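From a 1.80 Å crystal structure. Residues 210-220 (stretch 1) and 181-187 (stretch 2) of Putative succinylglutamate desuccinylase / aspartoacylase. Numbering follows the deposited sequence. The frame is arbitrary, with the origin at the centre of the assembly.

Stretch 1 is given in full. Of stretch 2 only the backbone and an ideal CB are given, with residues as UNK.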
HETATM    1  N   MSE C 210       7.596 -24.002   2.012  1.00 15.51           N
HETATM    2  CA  MSE C 210       8.347 -24.892   1.096  1.00 14.28           C
HETATM    3  C   MSE C 210       9.002 -26.077   1.792  1.00 14.88           C
HETATM    4  O   MSE C 210       8.920 -27.199   1.289  1.00 15.48           O
HETATM    5  CB  MSE C 210       9.451 -24.107   0.397  1.00 16.64           C
HETATM    6  CG  MSE C 210      10.483 -25.020  -0.358  1.00 15.77           C
HETATM    7 SE   MSE C 210       9.731 -26.191  -1.682  0.75 10.97          SE
HETATM    8  CE  MSE C 210      10.213 -25.077  -3.197  1.00 12.61           C
ATOM      9  N   ASP C 211       9.730 -25.831   2.880  1.00 14.71           N
ATOM     10  CA  ASP C 211      10.440 -26.932   3.571  1.00 14.94           C
ATOM     11  C   ASP C 211       9.495 -28.030   3.967  1.00 16.93           C
ATOM     12  O   ASP C 211       9.697 -29.184   3.619  1.00 16.72           O
ATOM     13  CB  ASP C 211      11.340 -26.459   4.723  1.00 16.22           C
ATOM     14  CG  ASP C 211      10.637 -25.631   5.817  1.00 16.60           C
ATOM     15  OD1 ASP C 211       9.407 -25.367   5.782  1.00 19.25           O
ATOM     16  OD2 ASP C 211      11.398 -25.190   6.725  1.00 23.94           O
ATOM     17  N   GLU C 212       8.411 -27.665   4.624  1.00 15.99           N
ATOM     18  CA  GLU C 212       7.373 -28.639   4.987  1.00 18.71           C
ATOM     19  C   GLU C 212       6.792 -29.349   3.776  1.00 16.13           C
ATOM     20  O   GLU C 212       6.602 -30.558   3.759  1.00 18.44           O
ATOM     21  CB  GLU C 212       6.263 -27.913   5.717  1.00 17.89           C
ATOM     22  CG  GLU C 212       6.716 -27.226   7.003  1.00 18.22           C
ATOM     23  CD  GLU C 212       5.842 -26.021   7.362  1.00 23.61           C
ATOM     24  OE1 GLU C 212       4.904 -25.659   6.598  1.00 20.96           O
ATOM     25  OE2 GLU C 212       6.144 -25.409   8.390  1.00 28.38           O
ATOM     26  N   ALA C 213       6.501 -28.586   2.732  1.00 16.70           N
ATOM     27  CA  ALA C 213       5.923 -29.162   1.528  1.00 17.26           C
ATOM     28  C   ALA C 213       6.874 -30.210   0.959  1.00 15.14           C
ATOM     29  O   ALA C 213       6.442 -31.217   0.429  1.00 14.91           O
ATOM     30  CB  ALA C 213       5.657 -28.049   0.504  1.00 16.02           C
ATOM     31  N   ALA C 214       8.171 -29.931   1.058  1.00 16.70           N
ATOM     32  CA  ALA C 214       9.200 -30.839   0.571  1.00 14.99           C
ATOM     33  C   ALA C 214       9.378 -32.072   1.468  1.00 15.36           C
ATOM     34  O   ALA C 214       9.549 -33.178   0.952  1.00 15.24           O
ATOM     35  CB  ALA C 214      10.514 -30.150   0.414  1.00 12.45           C
ATOM     36  N   PHE C 215       9.372 -31.895   2.790  1.00 17.74           N
ATOM     37  CA  PHE C 215       9.701 -33.047   3.646  1.00 16.88           C
ATOM     38  C   PHE C 215       8.520 -33.793   4.218  1.00 17.94           C
ATOM     39  O   PHE C 215       8.644 -34.994   4.521  1.00 16.58           O
ATOM     40  CB  PHE C 215      10.715 -32.681   4.764  1.00 15.58           C
ATOM     41  CG  PHE C 215      10.163 -31.755   5.841  1.00 13.15           C
ATOM     42  CD1 PHE C 215       9.162 -32.157   6.698  1.00 18.30           C
ATOM     43  CD2 PHE C 215      10.768 -30.531   6.076  1.00 16.25           C
ATOM     44  CE1 PHE C 215       8.709 -31.313   7.702  1.00 18.84           C
ATOM     45  CE2 PHE C 215      10.332 -29.687   7.090  1.00 14.39           C
ATOM     46  CZ  PHE C 215       9.286 -30.075   7.891  1.00 15.28           C
ATOM     47  N   VAL C 216       7.372 -33.145   4.396  1.00 17.83           N
ATOM     48  CA  VAL C 216       6.277 -33.877   5.034  1.00 18.04           C
ATOM     49  C   VAL C 216       5.915 -35.177   4.304  1.00 16.67           C
ATOM     50  O   VAL C 216       5.683 -36.209   4.980  1.00 19.52           O
ATOM     51  CB  VAL C 216       5.019 -32.983   5.329  1.00 16.48           C
ATOM     52  CG1 VAL C 216       3.818 -33.817   5.716  1.00 18.50           C
ATOM     53  CG2 VAL C 216       5.326 -31.980   6.432  1.00 18.12           C
ATOM     54  N   PRO C 217       5.814 -35.166   2.955  1.00 15.58           N
ATOM     55  CA  PRO C 217       5.390 -36.462   2.389  1.00 17.04           C
ATOM     56  C   PRO C 217       6.373 -37.591   2.692  1.00 17.86           C
ATOM     57  O   PRO C 217       5.972 -38.732   2.990  1.00 17.32           O
ATOM     58  CB  PRO C 217       5.346 -36.207   0.862  1.00 17.95           C
ATOM     59  CG  PRO C 217       5.285 -34.714   0.705  1.00 20.64           C
ATOM     60  CD  PRO C 217       5.984 -34.135   1.906  1.00 17.90           C
ATOM     61  N   TRP C 218       7.648 -37.261   2.602  1.00 17.09           N
ATOM     62  CA  TRP C 218       8.727 -38.256   2.850  1.00 18.42           C
ATOM     63  C   TRP C 218       8.861 -38.714   4.291  1.00 19.29           C
ATOM     64  O   TRP C 218       9.211 -39.901   4.538  1.00 18.49           O
ATOM     65  CB  TRP C 218      10.043 -37.746   2.351  1.00 18.06           C
ATOM     66  CG  TRP C 218      10.062 -37.472   0.888  1.00 14.71           C
ATOM     67  CD1 TRP C 218       9.910 -36.271   0.288  1.00 16.53           C
ATOM     68  CD2 TRP C 218      10.308 -38.423  -0.169  1.00 13.17           C
ATOM     69  NE1 TRP C 218      10.005 -36.410  -1.082  1.00 15.18           N
ATOM     70  CE2 TRP C 218      10.256 -37.713  -1.389  1.00 19.72           C
ATOM     71  CE3 TRP C 218      10.546 -39.805  -0.201  1.00 13.49           C
ATOM     72  CZ2 TRP C 218      10.459 -38.333  -2.638  1.00 20.89           C
ATOM     73  CZ3 TRP C 218      10.718 -40.428  -1.452  1.00 17.87           C
ATOM     74  CH2 TRP C 218      10.689 -39.686  -2.644  1.00 20.87           C
ATOM     75  N   TRP C 219       8.630 -37.783   5.231  1.00 18.65           N
ATOM     76  CA  TRP C 219       8.740 -38.077   6.660  1.00 21.11           C
ATOM     77  C   TRP C 219       7.566 -38.969   7.023  1.00 21.23           C
ATOM     78  O   TRP C 219       7.718 -39.963   7.738  1.00 20.35           O
ATOM     79  CB  TRP C 219       8.654 -36.796   7.475  1.00 20.56           C
ATOM     80  CG  TRP C 219       9.180 -36.863   8.889  1.00 19.89           C
ATOM     81  CD1 TRP C 219       9.418 -37.990   9.647  1.00 21.57           C
ATOM     82  CD2 TRP C 219       9.495 -35.746   9.723  1.00 16.80           C
ATOM     83  NE1 TRP C 219       9.864 -37.638  10.887  1.00 21.41           N
ATOM     84  CE2 TRP C 219       9.923 -36.266  10.969  1.00 20.01           C
ATOM     85  CE3 TRP C 219       9.456 -34.352   9.544  1.00 18.87           C
ATOM     86  CZ2 TRP C 219      10.327 -35.437  12.020  1.00 15.88           C
ATOM     87  CZ3 TRP C 219       9.846 -33.542  10.592  1.00 19.49           C
ATOM     88  CH2 TRP C 219      10.269 -34.093  11.817  1.00 20.30           C
ATOM     89  N   THR C 220       6.375 -38.602   6.541  1.00 20.38           N
ATOM     90  CA  THR C 220       5.182 -39.408   6.771  1.00 19.33           C
ATOM     91  C   THR C 220       5.330 -40.825   6.177  1.00 17.91           C
ATOM     92  O   THR C 220       4.912 -41.794   6.800  1.00 18.75           O
ATOM     93  CB  THR C 220       3.954 -38.703   6.185  1.00 19.37           C
ATOM     94  OG1 THR C 220       3.797 -37.437   6.852  1.00 20.49           O
ATOM     95  CG2 THR C 220       2.725 -39.550   6.383  1.00 22.75           C
ATOM     96  N   UNK C 181      18.301 -20.946  11.509  1.00 13.51           N
ATOM     97  CA  UNK C 181      17.977 -22.089  10.666  1.00 15.14           C
ATOM     98  C   UNK C 181      16.796 -22.862  11.161  1.00 15.05           C
ATOM     99  O   UNK C 181      16.651 -23.079  12.382  1.00 16.47           O
ATOM    100  CB  UNK C 181      19.182 -23.026  10.556  1.00 15.14           C
ATOM    101  N   UNK C 182      15.928 -23.222  10.228  1.00 14.61           N
ATOM    102  CA  UNK C 182      14.870 -24.177  10.480  1.00 14.49           C
ATOM    103  C   UNK C 182      15.361 -25.543   9.949  1.00 16.06           C
ATOM    104  O   UNK C 182      15.790 -25.700   8.758  1.00 17.51           O
ATOM    105  CB  UNK C 182      13.559 -23.743   9.821  1.00 14.49           C
ATOM    106  N   UNK C 183      15.264 -26.524  10.833  1.00 15.59           N
ATOM    107  CA  UNK C 183      15.783 -27.867  10.603  1.00 16.89           C
ATOM    108  C   UNK C 183      14.777 -28.856  11.163  1.00 13.65           C
ATOM    109  O   UNK C 183      14.378 -28.724  12.327  1.00 16.28           O
ATOM    110  CB  UNK C 183      17.161 -28.056  11.241  1.00 16.89           C
ATOM    111  N   UNK C 184      14.355 -29.845  10.362  1.00 14.82           N
ATOM    112  CA  UNK C 184      13.418 -30.858  10.837  1.00 18.25           C
ATOM    113  C   UNK C 184      14.082 -31.732  11.881  1.00 15.56           C
ATOM    114  O   UNK C 184      15.289 -31.983  11.800  1.00 16.33           O
ATOM    115  CB  UNK C 184      12.903 -31.712   9.677  1.00 18.25           C
ATOM    116  N   UNK C 185      13.287 -32.176  12.842  1.00 18.59           N
ATOM    117  CA  UNK C 185      13.806 -32.997  13.939  1.00 18.17           C
ATOM    118  C   UNK C 185      14.541 -34.235  13.456  1.00 18.99           C
ATOM    119  O   UNK C 185      15.493 -34.639  14.096  1.00 21.73           O
ATOM    120  CB  UNK C 185      12.661 -33.417  14.862  1.00 18.17           C
ATOM    121  N   UNK C 186      14.133 -34.823  12.325  1.00 19.16           N
ATOM    122  CA  UNK C 186      14.781 -36.036  11.804  1.00 20.47           C
ATOM    123  C   UNK C 186      16.237 -35.811  11.274  1.00 21.37           C
ATOM    124  O   UNK C 186      16.960 -36.792  11.040  1.00 21.67           O
ATOM    125  CB  UNK C 186      13.917 -36.606  10.678  1.00 20.47           C
ATOM    126  N   UNK C 187      16.672 -34.567  11.057  1.00 19.29           N
ATOM    127  CA  UNK C 187      18.031 -34.320  10.653  1.00 20.37           C
ATOM    128  C   UNK C 187      18.673 -33.218  11.456  1.00 21.99           C
ATOM    129  O   UNK C 187      19.260 -32.291  10.909  1.00 20.31           O
ATOM    130  CB  UNK C 187      18.082 -33.978   9.163  1.00 20.37           C
TER

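Stretch 1 is a helix that runs nearly parallel to the strand at 181-184, with 13° between their N-to-C directions and 10.2 Å between the axes at closest approach. Asp 211, Phe 215 and Trp 219, one turn apart, form the face that looks across.

Position 181 has extended angles (phi/psi -136/136), and its ideal CB has nothing of stretch 1 within 5.5 Å. The helix therefore sets no limit beyond what a strand prefers. The deposited residue is Leu 181, chi1 t, out of reach of the helix.

At position 182 (-98/128) the CA-to-CB bond points toward the helix, and the ideal CB lies 4.0 Å from OD2 of Asp 211. A carboxylate ahead would suit a polar or basic group, but a larger side chain that bends aside would serve as well. Tyr 182 takes the second course: with chi1 at -66° its end leads away, so CB remains the closest atom, 4.0 Å from Asp 211 OD2. No hydrogen bond joins the two; OD2 is satisfied elsewhere in the structure.

Position 183 (-140/128) alternates, as a strand does, and its CB points away. The helix would accept almost any strand residue here; Cys 183, chi1 t, makes no contact with it.

Position 184 points back toward the helix. Its ideal CB stands 3.7 Å from Trp 219 CZ3 and 4.2 Å from Phe 215 CE2, close to two aromatic side chains, so a compact apolar group such as valine or proline suits it. The phi of -68° is compatible with proline, though it does not require it. Pro 184 is deposited: CB lies over one face of the Phe 215 ring, CG is 3.9 Å from Phe 215 CD2, and CB is also 3.9 Å from Trp 219 CZ3.

Position 185 enters a 3-10 segment (-55/-33). Its CB points sideways, and the ideal CB is 3.9 Å from Trp 219 CH2. Close to the indole the need is for an aliphatic stem, whose end may be polar or apolar. Glu 185 supplies CB, 4.0 Å from Trp 219 CH2, and its chi1 m, chi2 t chain carries the carboxylate beyond the ring.

Position 186 (-69/-14) points toward the helix, with its ideal CB 4.0 Å from Trp 219 CZ2. The indole face favours a broad apolar or aromatic side chain. Tyr 186, chi1 p, presents its edge to that face: the centroids of its ring and the six-membered ring of Trp 219 are 4.7 Å apart, the planes meet at 71°, and CD2 approaches Trp 219 CD2 to 3.4 Å. The side chain also reaches back along the helix, placing OH 3.4 Å from Phe 215 CB; this is a packing contact, and the hydroxyl hydrogen-bonds elsewhere in the structure.

Position 187 (-133/51) again has nothing of stretch 1 near its ideal CB, leaving the choice open. Glu 187 is found, its backbone N hydrogen-bonded to Pro 184 O at 3.0 Å.

Stretch 2, residues 181-187: LYCPEYE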
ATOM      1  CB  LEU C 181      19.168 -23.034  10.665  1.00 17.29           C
ATOM      2  CG  LEU C 181      19.168 -24.388   9.944  1.00 15.33           C
ATOM      3  CD1 LEU C 181      19.138 -24.256   8.393  1.00 15.67           C
ATOM      4  CD2 LEU C 181      20.402 -25.278  10.369  1.00 12.34           C
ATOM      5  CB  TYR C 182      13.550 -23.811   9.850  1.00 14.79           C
ATOM      6  CG  TYR C 182      12.890 -22.569  10.413  1.00 15.74           C
ATOM      7  CD1 TYR C 182      13.258 -21.299  10.003  1.00 17.71           C
ATOM      8  CD2 TYR C 182      11.868 -22.681  11.341  1.00 19.57           C
ATOM      9  CE1 TYR C 182      12.634 -20.163  10.513  1.00 17.71           C
ATOM     10  CE2 TYR C 182      11.289 -21.601  11.870  1.00 15.84           C
ATOM     11  CZ  TYR C 182      11.633 -20.335  11.463  1.00 18.21           C
ATOM     12  OH  TYR C 182      10.961 -19.257  12.006  1.00 17.44           O
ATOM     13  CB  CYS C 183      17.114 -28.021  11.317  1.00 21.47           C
ATOM     14  SG  CYS C 183      17.941 -29.610  10.941  1.00 21.52           S
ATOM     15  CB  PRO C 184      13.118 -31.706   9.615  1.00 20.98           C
ATOM     16  CG  PRO C 184      13.831 -31.033   8.464  1.00 17.37           C
ATOM     17  CD  PRO C 184      14.740 -30.021   8.951  1.00 18.15           C
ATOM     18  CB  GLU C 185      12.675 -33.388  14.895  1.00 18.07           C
ATOM     19  CG  GLU C 185      12.090 -32.241  15.661  1.00 17.89           C
ATOM     20  CD  GLU C 185      10.981 -32.681  16.573  1.00 25.29           C
ATOM     21  OE1 GLU C 185      11.098 -33.792  17.151  1.00 27.29           O
ATOM     22  OE2 GLU C 185       9.991 -31.940  16.707  1.00 21.78           O
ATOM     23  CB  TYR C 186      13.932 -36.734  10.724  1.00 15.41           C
ATOM     24  CG  TYR C 186      13.871 -35.987   9.414  1.00 16.97           C
ATOM     25  CD1 TYR C 186      14.868 -36.140   8.454  1.00 20.35           C
ATOM     26  CD2 TYR C 186      12.818 -35.105   9.134  1.00 14.48           C
ATOM     27  CE1 TYR C 186      14.841 -35.426   7.270  1.00 22.95           C
ATOM     28  CE2 TYR C 186      12.756 -34.425   7.922  1.00 14.68           C
ATOM     29  CZ  TYR C 186      13.775 -34.577   7.000  1.00 15.41           C
ATOM     30  OH  TYR C 186      13.756 -33.902   5.796  1.00 18.92           O
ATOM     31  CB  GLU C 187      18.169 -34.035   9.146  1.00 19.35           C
ATOM     32  CG  GLU C 187      19.620 -34.217   8.658  1.00 21.14           C
ATOM     33  CD  GLU C 187      19.819 -33.817   7.196  1.00 23.02           C
ATOM     34  OE1 GLU C 187      18.798 -33.698   6.507  1.00 23.51           O
ATOM     35  OE2 GLU C 187      20.981 -33.617   6.747  1.00 20.16           O
TER
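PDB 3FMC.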